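Local coordinates for protein putative aldehyde dehydrogenase AldY (Bacillus subtilis, PDB 4DNG) that probably oxidises aldehydes to carboxylates with NAD+ as cofactor, and may help protect cells against stress from ethanol and related compounds, at residues K62-T65 with E66-K69; T182-S185 with G186-I190; Y300-F303 with V304-T308; S394-E397 with A398-A402. All coordinates share one frame; numbering follows the deposited sequence.

Contact 1 of 4, residues K62-T65 with E66-K69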
loop_
_atom_site.group_PDB
_atom_site.type_symbol
_atom_site.label_atom_id
_atom_site.label_comp_id
_atom_site.label_asym_id
_atom_site.label_seq_id
_atom_site.Cartn_x
_atom_site.Cartn_y
_atom_site.Cartn_z
ATOM N N LYS A 62 24.897 2.807 2.909
ATOM C CA LYS A 62 25.973 2.874 3.909
ATOM C C LYS A 62 26.393 4.309 4.203
ATOM O O LYS A 62 27.354 4.543 4.943
ATOM C CB LYS A 62 27.203 2.079 3.455
ATOM C CG LYS A 62 27.040 0.572 3.405
ATOM C CD LYS A 62 28.128 0.001 2.508
ATOM C CE LYS A 62 28.541 -1.404 2.911
ATOM N NZ LYS A 62 27.576 -2.403 2.377
ATOM N N SER A 63 25.682 5.262 3.612
ATOM C CA SER A 63 26.025 6.672 3.748
ATOM C C SER A 63 25.580 7.179 5.103
ATOM O O SER A 63 24.580 6.713 5.656
ATOM C CB SER A 63 25.359 7.499 2.655
ATOM O OG SER A 63 23.957 7.564 2.863
ATOM N N THR A 64 26.334 8.133 5.630
ATOM C CA THR A 64 26.011 8.763 6.898
ATOM C C THR A 64 24.965 9.838 6.662
ATOM O O THR A 64 24.745 10.265 5.532
ATOM C CB THR A 64 27.245 9.450 7.498
ATOM O OG1 THR A 64 27.711 10.446 6.581
ATOM C CG2 THR A 64 28.365 8.437 7.772
ATOM N N THR A 65 24.336 10.277 7.742
ATOM C CA THR A 65 23.449 11.424 7.709
ATOM C C THR A 65 24.098 12.623 6.993
ATOM O O THR A 65 23.496 13.171 6.054
ATOM C CB THR A 65 23.020 11.797 9.141
ATOM O OG1 THR A 65 22.379 10.658 9.729
ATOM C CG2 THR A 65 22.064 12.995 9.164
ATOM N N GLU A 66 25.317 12.992 7.418
ATOM C CA GLU A 66 26.045 14.159 6.871
ATOM C C GLU A 66 26.262 14.033 5.361
ATOM O O GLU A 66 26.025 14.987 4.624
ATOM C CB GLU A 66 27.401 14.419 7.581
ATOM C CG GLU A 66 27.390 14.304 9.105
ATOM C CD GLU A 66 27.460 12.854 9.602
ATOM O OE1 GLU A 66 26.521 12.414 10.307
ATOM O OE2 GLU A 66 28.442 12.139 9.286
ATOM N N ASP A 67 26.700 12.855 4.909
ATOM C CA ASP A 67 26.845 12.590 3.477
ATOM C C ASP A 67 25.570 13.046 2.774
ATOM O O ASP A 67 25.614 13.773 1.774
ATOM C CB ASP A 67 27.040 11.086 3.202
ATOM C CG ASP A 67 28.478 10.580 3.449
ATOM O OD1 ASP A 67 29.470 11.355 3.397
ATOM O OD2 ASP A 67 28.609 9.355 3.667
ATOM N N ARG A 68 24.432 12.629 3.329
ATOM C CA ARG A 68 23.141 12.809 2.690
ATOM C C ARG A 68 22.595 14.224 2.792
ATOM O O ARG A 68 21.978 14.701 1.846
ATOM C CB ARG A 68 22.126 11.794 3.225
ATOM C CG ARG A 68 22.263 10.430 2.591
ATOM C CD ARG A 68 21.269 9.444 3.154
ATOM N NE ARG A 68 21.884 8.660 4.211
ATOM C CZ ARG A 68 21.486 8.661 5.478
ATOM N NH1 ARG A 68 20.458 9.404 5.851
ATOM N NH2 ARG A 68 22.111 7.902 6.367
ATOM N N LYS A 69 22.805 14.889 3.926
ATOM C CA LYS A 69 22.382 16.282 4.059
ATOM C C LYS A 69 23.194 17.174 3.121
ATOM O O LYS A 69 22.639 18.082 2.493
ATOM C CB LYS A 69 22.483 16.774 5.505
ATOM C CG LYS A 69 21.576 16.033 6.480
ATOM C CD LYS A 69 21.719 16.546 7.908
ATOM C CE LYS A 69 20.899 17.809 8.140
ATOM N NZ LYS A 69 21.272 18.482 9.417
#

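Contact 2 of 4, residues T182-S185 with G186-I190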
loop_
_atom_site.group_PDB
_atom_site.type_symbol
_atom_site.label_atom_id
_atom_site.label_comp_id
_atom_site.label_asym_id
_atom_site.label_seq_id
_atom_site.Cartn_x
_atom_site.Cartn_y
_atom_site.Cartn_z
ATOM N N THR A 182 8.652 17.314 -21.338
ATOM C CA THR A 182 9.126 18.182 -20.255
ATOM C C THR A 182 10.332 17.521 -19.546
ATOM O O THR A 182 10.453 17.553 -18.317
ATOM C CB THR A 182 7.984 18.465 -19.254
ATOM O OG1 THR A 182 7.361 17.230 -18.938
ATOM C CG2 THR A 182 6.896 19.360 -19.872
ATOM N N ALA A 183 11.227 16.921 -20.324
ATOM C CA ALA A 183 12.345 16.183 -19.741
ATOM C C ALA A 183 13.407 17.063 -19.105
ATOM O O ALA A 183 14.157 16.600 -18.232
ATOM C CB ALA A 183 12.983 15.289 -20.779
ATOM N N ILE A 184 13.513 18.310 -19.569
ATOM C CA ILE A 184 14.530 19.197 -19.044
ATOM C C ILE A 184 14.152 19.625 -17.630
ATOM O O ILE A 184 14.945 19.493 -16.706
ATOM C CB ILE A 184 14.813 20.405 -19.958
ATOM C CG1 ILE A 184 15.434 19.926 -21.268
ATOM C CG2 ILE A 184 15.822 21.340 -19.315
ATOM C CD1 ILE A 184 15.192 20.850 -22.428
ATOM N N SER A 185 12.926 20.097 -17.461
ATOM C CA SER A 185 12.491 20.555 -16.152
ATOM C C SER A 185 12.044 19.406 -15.284
ATOM O O SER A 185 12.173 19.475 -14.077
ATOM C CB SER A 185 11.394 21.602 -16.266
ATOM O OG SER A 185 10.550 21.281 -17.318
ATOM N N GLY A 186 11.541 18.340 -15.900
ATOM C CA GLY A 186 11.140 17.164 -15.150
ATOM C C GLY A 186 12.248 16.143 -14.890
ATOM O O GLY A 186 12.037 15.183 -14.153
ATOM N N GLY A 187 13.425 16.328 -15.476
ATOM C CA GLY A 187 14.504 15.343 -15.309
ATOM C C GLY A 187 15.924 15.862 -15.337
ATOM O O GLY A 187 16.661 15.731 -14.365
ATOM N N THR A 188 16.326 16.459 -16.449
ATOM C CA THR A 188 17.766 16.703 -16.650
ATOM C C THR A 188 18.360 17.755 -15.705
ATOM O O THR A 188 19.489 17.591 -15.219
ATOM C CB THR A 188 18.121 17.042 -18.110
ATOM O OG1 THR A 188 17.318 18.142 -18.558
ATOM C CG2 THR A 188 17.875 15.842 -19.007
ATOM N N ILE A 189 17.598 18.820 -15.448
ATOM C CA ILE A 189 18.028 19.875 -14.538
ATOM C C ILE A 189 18.241 19.285 -13.143
ATOM O O ILE A 189 19.244 19.587 -12.471
ATOM C CB ILE A 189 17.026 21.047 -14.496
ATOM C CG1 ILE A 189 17.094 21.842 -15.786
ATOM C CG2 ILE A 189 17.315 21.985 -13.331
ATOM C CD1 ILE A 189 15.923 22.790 -15.944
ATOM N N ILE A 190 17.314 18.419 -12.735
ATOM C CA ILE A 190 17.385 17.750 -11.446
ATOM C C ILE A 190 18.640 16.873 -11.407
ATOM O O ILE A 190 19.416 16.941 -10.446
ATOM C CB ILE A 190 16.113 16.932 -11.158
ATOM C CG1 ILE A 190 15.023 17.855 -10.649
ATOM C CG2 ILE A 190 16.383 15.870 -10.101
ATOM C CD1 ILE A 190 13.621 17.296 -10.786
#

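Contact 3 of 4, residues Y300-F303 with V304-T308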
loop_
_atom_site.group_PDB
_atom_site.type_symbol
_atom_site.label_atom_id
_atom_site.label_comp_id
_atom_site.label_asym_id
_atom_site.label_seq_id
_atom_site.Cartn_x
_atom_site.Cartn_y
_atom_site.Cartn_z
ATOM N N TYR A 300 -24.234 33.155 -4.501
ATOM C CA TYR A 300 -24.002 32.718 -5.874
ATOM C C TYR A 300 -23.827 33.853 -6.873
ATOM O O TYR A 300 -22.772 33.975 -7.505
ATOM C CB TYR A 300 -25.161 31.814 -6.309
ATOM C CG TYR A 300 -25.016 31.221 -7.692
ATOM C CD1 TYR A 300 -24.188 30.117 -7.918
ATOM C CD2 TYR A 300 -25.725 31.752 -8.771
ATOM C CE1 TYR A 300 -24.066 29.569 -9.181
ATOM C CE2 TYR A 300 -25.604 31.219 -10.042
ATOM C CZ TYR A 300 -24.781 30.129 -10.240
ATOM O OH TYR A 300 -24.673 29.598 -11.499
ATOM N N ASP A 301 -24.862 34.681 -7.014
ATOM C CA ASP A 301 -24.882 35.729 -8.035
ATOM C C ASP A 301 -23.766 36.754 -7.831
ATOM O O ASP A 301 -23.162 37.216 -8.804
ATOM C CB ASP A 301 -26.264 36.381 -8.128
ATOM C CG ASP A 301 -27.371 35.365 -8.380
ATOM O OD1 ASP A 301 -27.818 35.228 -9.537
ATOM O OD2 ASP A 301 -27.778 34.679 -7.425
ATOM N N GLU A 302 -23.475 37.068 -6.568
ATOM C CA GLU A 302 -22.339 37.922 -6.211
ATOM C C GLU A 302 -20.995 37.307 -6.615
ATOM O O GLU A 302 -20.129 38.008 -7.156
ATOM C CB GLU A 302 -22.358 38.245 -4.711
ATOM C CG GLU A 302 -21.108 38.941 -4.177
ATOM C CD GLU A 302 -21.229 39.377 -2.717
ATOM O OE1 GLU A 302 -22.310 39.211 -2.100
ATOM O OE2 GLU A 302 -20.235 39.904 -2.174
ATOM N N PHE A 303 -20.824 36.008 -6.347
ATOM C CA PHE A 303 -19.590 35.305 -6.704
ATOM C C PHE A 303 -19.382 35.267 -8.216
ATOM O O PHE A 303 -18.254 35.478 -8.679
ATOM C CB PHE A 303 -19.557 33.872 -6.137
ATOM C CG PHE A 303 -18.259 33.132 -6.404
ATOM C CD1 PHE A 303 -18.025 32.510 -7.639
ATOM C CD2 PHE A 303 -17.269 33.051 -5.419
ATOM C CE1 PHE A 303 -16.836 31.834 -7.885
ATOM C CE2 PHE A 303 -16.082 32.371 -5.652
ATOM C CZ PHE A 303 -15.861 31.767 -6.886
ATOM N N VAL A 304 -20.450 34.981 -8.972
ATOM C CA VAL A 304 -20.333 34.852 -10.428
ATOM C C VAL A 304 -19.852 36.153 -11.031
ATOM O O VAL A 304 -18.816 36.176 -11.686
ATOM C CB VAL A 304 -21.640 34.407 -11.117
ATOM C CG1 VAL A 304 -21.532 34.595 -12.623
ATOM C CG2 VAL A 304 -21.940 32.950 -10.799
ATOM N N GLU A 305 -20.594 37.231 -10.785
ATOM C CA GLU A 305 -20.250 38.555 -11.302
ATOM C C GLU A 305 -18.786 38.906 -11.053
ATOM O O GLU A 305 -18.061 39.264 -11.984
ATOM C CB GLU A 305 -21.160 39.627 -10.699
ATOM C CG GLU A 305 -22.511 39.757 -11.392
ATOM C CD GLU A 305 -22.490 40.675 -12.612
ATOM O OE1 GLU A 305 -21.502 40.658 -13.381
ATOM O OE2 GLU A 305 -23.483 41.412 -12.812
ATOM N N LYS A 306 -18.361 38.777 -9.797
ATOM C CA LYS A 306 -16.987 39.078 -9.398
ATOM C C LYS A 306 -15.959 38.161 -10.055
ATOM O O LYS A 306 -14.931 38.638 -10.552
ATOM C CB LYS A 306 -16.846 39.036 -7.874
ATOM C CG LYS A 306 -17.071 40.383 -7.221
ATOM C CD LYS A 306 -17.530 40.251 -5.783
ATOM C CE LYS A 306 -18.518 41.361 -5.473
ATOM N NZ LYS A 306 -18.990 41.278 -4.070
ATOM N N PHE A 307 -16.241 36.855 -10.050
ATOM C CA PHE A 307 -15.343 35.854 -10.633
ATOM C C PHE A 307 -15.253 36.027 -12.139
ATOM O O PHE A 307 -14.167 35.935 -12.682
ATOM C CB PHE A 307 -15.770 34.417 -10.268
ATOM C CG PHE A 307 -14.827 33.357 -10.774
ATOM C CD1 PHE A 307 -13.724 32.963 -10.015
ATOM C CD2 PHE A 307 -15.030 32.760 -12.026
ATOM C CE1 PHE A 307 -12.841 31.988 -10.491
ATOM C CE2 PHE A 307 -14.155 31.802 -12.508
ATOM C CZ PHE A 307 -13.059 31.414 -11.738
ATOM N N THR A 308 -16.390 36.283 -12.795
ATOM C CA THR A 308 -16.428 36.528 -14.245
ATOM C C THR A 308 -15.676 37.796 -14.639
ATOM O O THR A 308 -14.809 37.759 -15.522
ATOM C CB THR A 308 -17.867 36.633 -14.807
ATOM O OG1 THR A 308 -18.625 37.568 -14.028
ATOM C CG2 THR A 308 -18.558 35.285 -14.798
#

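Contact 4 of 4, residues S394-E397 with A398-A402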
loop_
_atom_site.group_PDB
_atom_site.type_symbol
_atom_site.label_atom_id
_atom_site.label_comp_id
_atom_site.label_asym_id
_atom_site.label_seq_id
_atom_site.Cartn_x
_atom_site.Cartn_y
_atom_site.Cartn_z
ATOM N N SER A 394 -28.100 24.403 -0.101
ATOM C CA SER A 394 -27.715 24.378 1.316
ATOM C C SER A 394 -26.196 24.174 1.471
ATOM O O SER A 394 -25.497 23.877 0.487
ATOM C CB SER A 394 -28.460 23.266 2.051
ATOM O OG SER A 394 -27.779 22.028 1.901
ATOM N N ASP A 395 -25.697 24.316 2.700
ATOM C CA ASP A 395 -24.272 24.072 2.972
ATOM C C ASP A 395 -23.965 22.582 3.031
ATOM O O ASP A 395 -22.908 22.146 2.596
ATOM C CB ASP A 395 -23.806 24.776 4.248
ATOM C CG ASP A 395 -23.641 26.279 4.063
ATOM O OD1 ASP A 395 -23.423 26.724 2.917
ATOM O OD2 ASP A 395 -23.724 27.019 5.068
ATOM N N GLN A 396 -24.913 21.805 3.548
ATOM C CA GLN A 396 -24.823 20.344 3.502
ATOM C C GLN A 396 -24.797 19.761 2.066
ATOM O O GLN A 396 -23.970 18.891 1.767
ATOM C CB GLN A 396 -25.930 19.701 4.345
ATOM C CG GLN A 396 -25.817 18.189 4.450
ATOM C CD GLN A 396 -24.497 17.759 5.048
ATOM O OE1 GLN A 396 -24.195 18.087 6.197
ATOM N NE2 GLN A 396 -23.696 17.033 4.273
ATOM N N GLU A 397 -25.688 20.246 1.192
ATOM C CA GLU A 397 -25.669 19.865 -0.238
ATOM C C GLU A 397 -24.331 20.230 -0.894
ATOM O O GLU A 397 -23.717 19.402 -1.576
ATOM C CB GLU A 397 -26.842 20.496 -1.002
ATOM C CG GLU A 397 -26.893 20.164 -2.490
ATOM C CD GLU A 397 -28.149 20.689 -3.177
ATOM O OE1 GLU A 397 -28.370 21.917 -3.182
ATOM O OE2 GLU A 397 -28.915 19.871 -3.726
ATOM N N ALA A 398 -23.879 21.466 -0.668
ATOM C CA ALA A 398 -22.556 21.906 -1.124
ATOM C C ALA A 398 -21.472 20.873 -0.820
ATOM O O ALA A 398 -20.690 20.508 -1.699
ATOM C CB ALA A 398 -22.192 23.233 -0.483
ATOM N N ILE A 399 -21.429 20.430 0.437
ATOM C CA ILE A 399 -20.480 19.429 0.895
ATOM C C ILE A 399 -20.824 18.062 0.298
ATOM O O ILE A 399 -19.916 17.328 -0.112
ATOM C CB ILE A 399 -20.422 19.376 2.438
ATOM C CG1 ILE A 399 -20.223 20.791 3.035
ATOM C CG2 ILE A 399 -19.360 18.392 2.922
ATOM C CD1 ILE A 399 -18.994 21.563 2.588
ATOM N N ASP A 400 -22.118 17.728 0.217
ATOM C CA ASP A 400 -22.544 16.515 -0.508
ATOM C C ASP A 400 -22.054 16.519 -1.971
ATOM O O ASP A 400 -21.420 15.553 -2.419
ATOM C CB ASP A 400 -24.060 16.311 -0.446
ATOM C CG ASP A 400 -24.546 15.947 0.949
ATOM O OD1 ASP A 400 -23.702 15.594 1.807
ATOM O OD2 ASP A 400 -25.776 16.023 1.196
ATOM N N MET A 401 -22.324 17.610 -2.693
ATOM C CA MET A 401 -21.880 17.775 -4.086
ATOM C C MET A 401 -20.368 17.646 -4.267
ATOM O O MET A 401 -19.901 17.150 -5.305
ATOM C CB MET A 401 -22.358 19.116 -4.654
ATOM C CG MET A 401 -23.847 19.182 -4.939
ATOM S SD MET A 401 -24.340 20.817 -5.515
ATOM C CE MET A 401 -25.766 20.418 -6.542
ATOM N N ALA A 402 -19.611 18.090 -3.258
ATOM C CA ALA A 402 -18.140 17.997 -3.257
ATOM C C ALA A 402 -17.665 16.555 -3.121
ATOM O O ALA A 402 -16.664 16.174 -3.721
ATOM C CB ALA A 402 -17.547 18.851 -2.147
#

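Contact 1 of 4, residues K62-T65 with E66-K69
Arg68 reaches back from the first turn of helix 65-81 and takes hold of Ser63 side-on with two nitrogens. NE donates to Ser63 OG at 2.7 Å and NH2 to the carbonyl, Ser63 O, at 2.8 Å. Both acceptors lie close to the guanidinium plane, although NH2 approaches its carbonyl from above the carbonyl plane. The arginine chain turns at chi3 (-96°), which swings the group back over the start of the helix, and one of its faces is overlain by the backbone of Thr64 and Thr65. The capping bonds run in both directions: Asp67 N donates to Thr64 OG1 (3.1 Å), and Thr64 N donates to Asp67 OD2 (3.2 Å), meeting it from above the carboxylate plane. Thr64 is thus the N-cap, and with Asp67 it makes a capping box. Backbone bonds begin the helix proper, with Arg68 N to Thr64 O and Lys69 N to Thr65 O. The Thr65 and Lys69 side chains lie side by side and point the same way, CG2 3.8 Å from CD. Ser63 OG is also bonded to Trp60 O of the preceding helix, and Arg68 NH1 makes weak bonds to Thr119 O and Ala169 O. These partners of the buried Arg68 are all neutral oxygens, while the negative charge of Asp67, at the N-terminal end of the helix, would probably interact favourably with its dipole.

Contact 2 of 4, residues T182-S185 with G186-I190
The flat peptide carbonyl of Ala183 receives Thr188 N within its own plane (2.8 Å), and that of Ile184 likewise takes Ile189 N in plane at 3.0 Å, whereas Gly186 N comes to Thr182 O tilted from the carbonyl plane. The first two bonds span five residues and the third spans four, so the helix widens into a pi-type turn at 186-188, where two glycines follow each other. Among the side chains, Thr188 OG1 lies between its backbone N and carbonyl carbon (chi1 54°), a setting that brings it against the backbone and branch of Ile184, 3.0 Å from CA and 3.6 Å from CG2. Its hydrogen-bond partner is Leu6 O. Ile184 CG2 also meets the end of Ile189, 3.7 Å from CD1, the two branches touching obliquely. Ser185 OG is hydrogen-bonded to Glu93 OE1 of helix 83-94, and Ile184 N is held by the other oxygen of the same carboxylate. Gly186 O, in the widened turn, accepts from both Ser160 OG and His176 NE2. This buried first part of helix 183-196 belongs to the beta-alpha-beta unit formed with strands 173-177 and 204-206, consistent with the Rossmann-like NAD-binding domain of aldehyde dehydrogenases.

Contact 3 of 4, residues Y300-F303 with V304-T308
Tyr300, Phe303 and Phe307 line the buried side of helix 297-313, with Val304 at its margin, in a contact between successive turns of one helix, while Glu302 and Lys306 pair on its exposed side. Val304 CG2 sits over one face of the Tyr300 ring as a CH-pi contact, 4.2 Å from the ring centroid. Phe303 and Phe307 each have CG opposite the backbone N (chi1 -176° for both). The shared chi1 sends both side chains the same way, and their similar ring twists leave the planes almost parallel, 12° apart, but slid so far that the rings barely overlap, with centroids separated by 5.6 Å. The real touch is Phe303 CE1 against Phe307 CB at 3.7 Å. On the solvent side Lys306 NZ forms a salt bridge with Glu302 OE2 (2.7 Å), approaching on the anti side and somewhat out of the carboxylate plane. Regular four-residue backbone bonds, such as Phe307 N to Phe303 O, hold the turns beneath. Both phenylalanines press on Ile293 of strand 290-296, and helix 268-281 flanks them through Val272 and Ile276. Tyr300 and Val304 lean on Val369 of strand 362-369, with Lys391 of strand 386-392 making a cation-pi contact to the tyrosine ring.

Contact 4 of 4, residues S394-E397 with A398-A402
Gln396 NE2 is engaged by two oxygens: it donates to Asp400 OD1, one helical turn further on, at 2.9 Å, and also to Gln427 OE1 outside the helix. Asp400 OD1 lies in the amide plane, but the amide nitrogen comes to it from above the carboxylate plane, the two planes being 42° apart. A bend at chi2 (58°) brings the glutamine amide round toward Asp400. At the start of the helix, Ser394 OG accepts from Glu397 N at 2.8 Å, the N-cap bond, and Ser394 O receives Ala398 N. Helix 395-403 packs here on the parallel strands of what is, as in other aldehyde dehydrogenases, probably the catalytic domain: Ala398 touches Ala392 and Met401 touches Ile390, both on strand 386-392. Asp395 OD2 bonds to Ser264 OG, and its backbone O faces Ile399, whose N donates to it at 3.1 Å. On another side Glu397 CG lies against Met401 SD (4.0 Å), and the sulfur's methyl CE comes near Glu397 CD. The extended Glu397 side chain brings OE1 to Gly393 N, from which it accepts a hydrogen bond. Ile399 meets Phe424 of helix 418-425.

All four contacts are local, so none closes a long loop; they follow one another in series without nesting or crossing. Nearest the N terminus, contact 1 turns the chain from helix 43-60 into helix 65-81. Contact 2 begins the helix between strands 173-177 and 204-206, its nearest atoms about 13 Å from contact 1. The chain then passes into the second sheet, where contact 3 lies on the helix after strand 290-296 and contact 4 opens the helix after strand 386-392. These strands are parallel neighbours, and the two contacts have centres about 19 Å apart. Contact 1 lies across the chain's centre from both, its centre about 54 Å from that of contact 3.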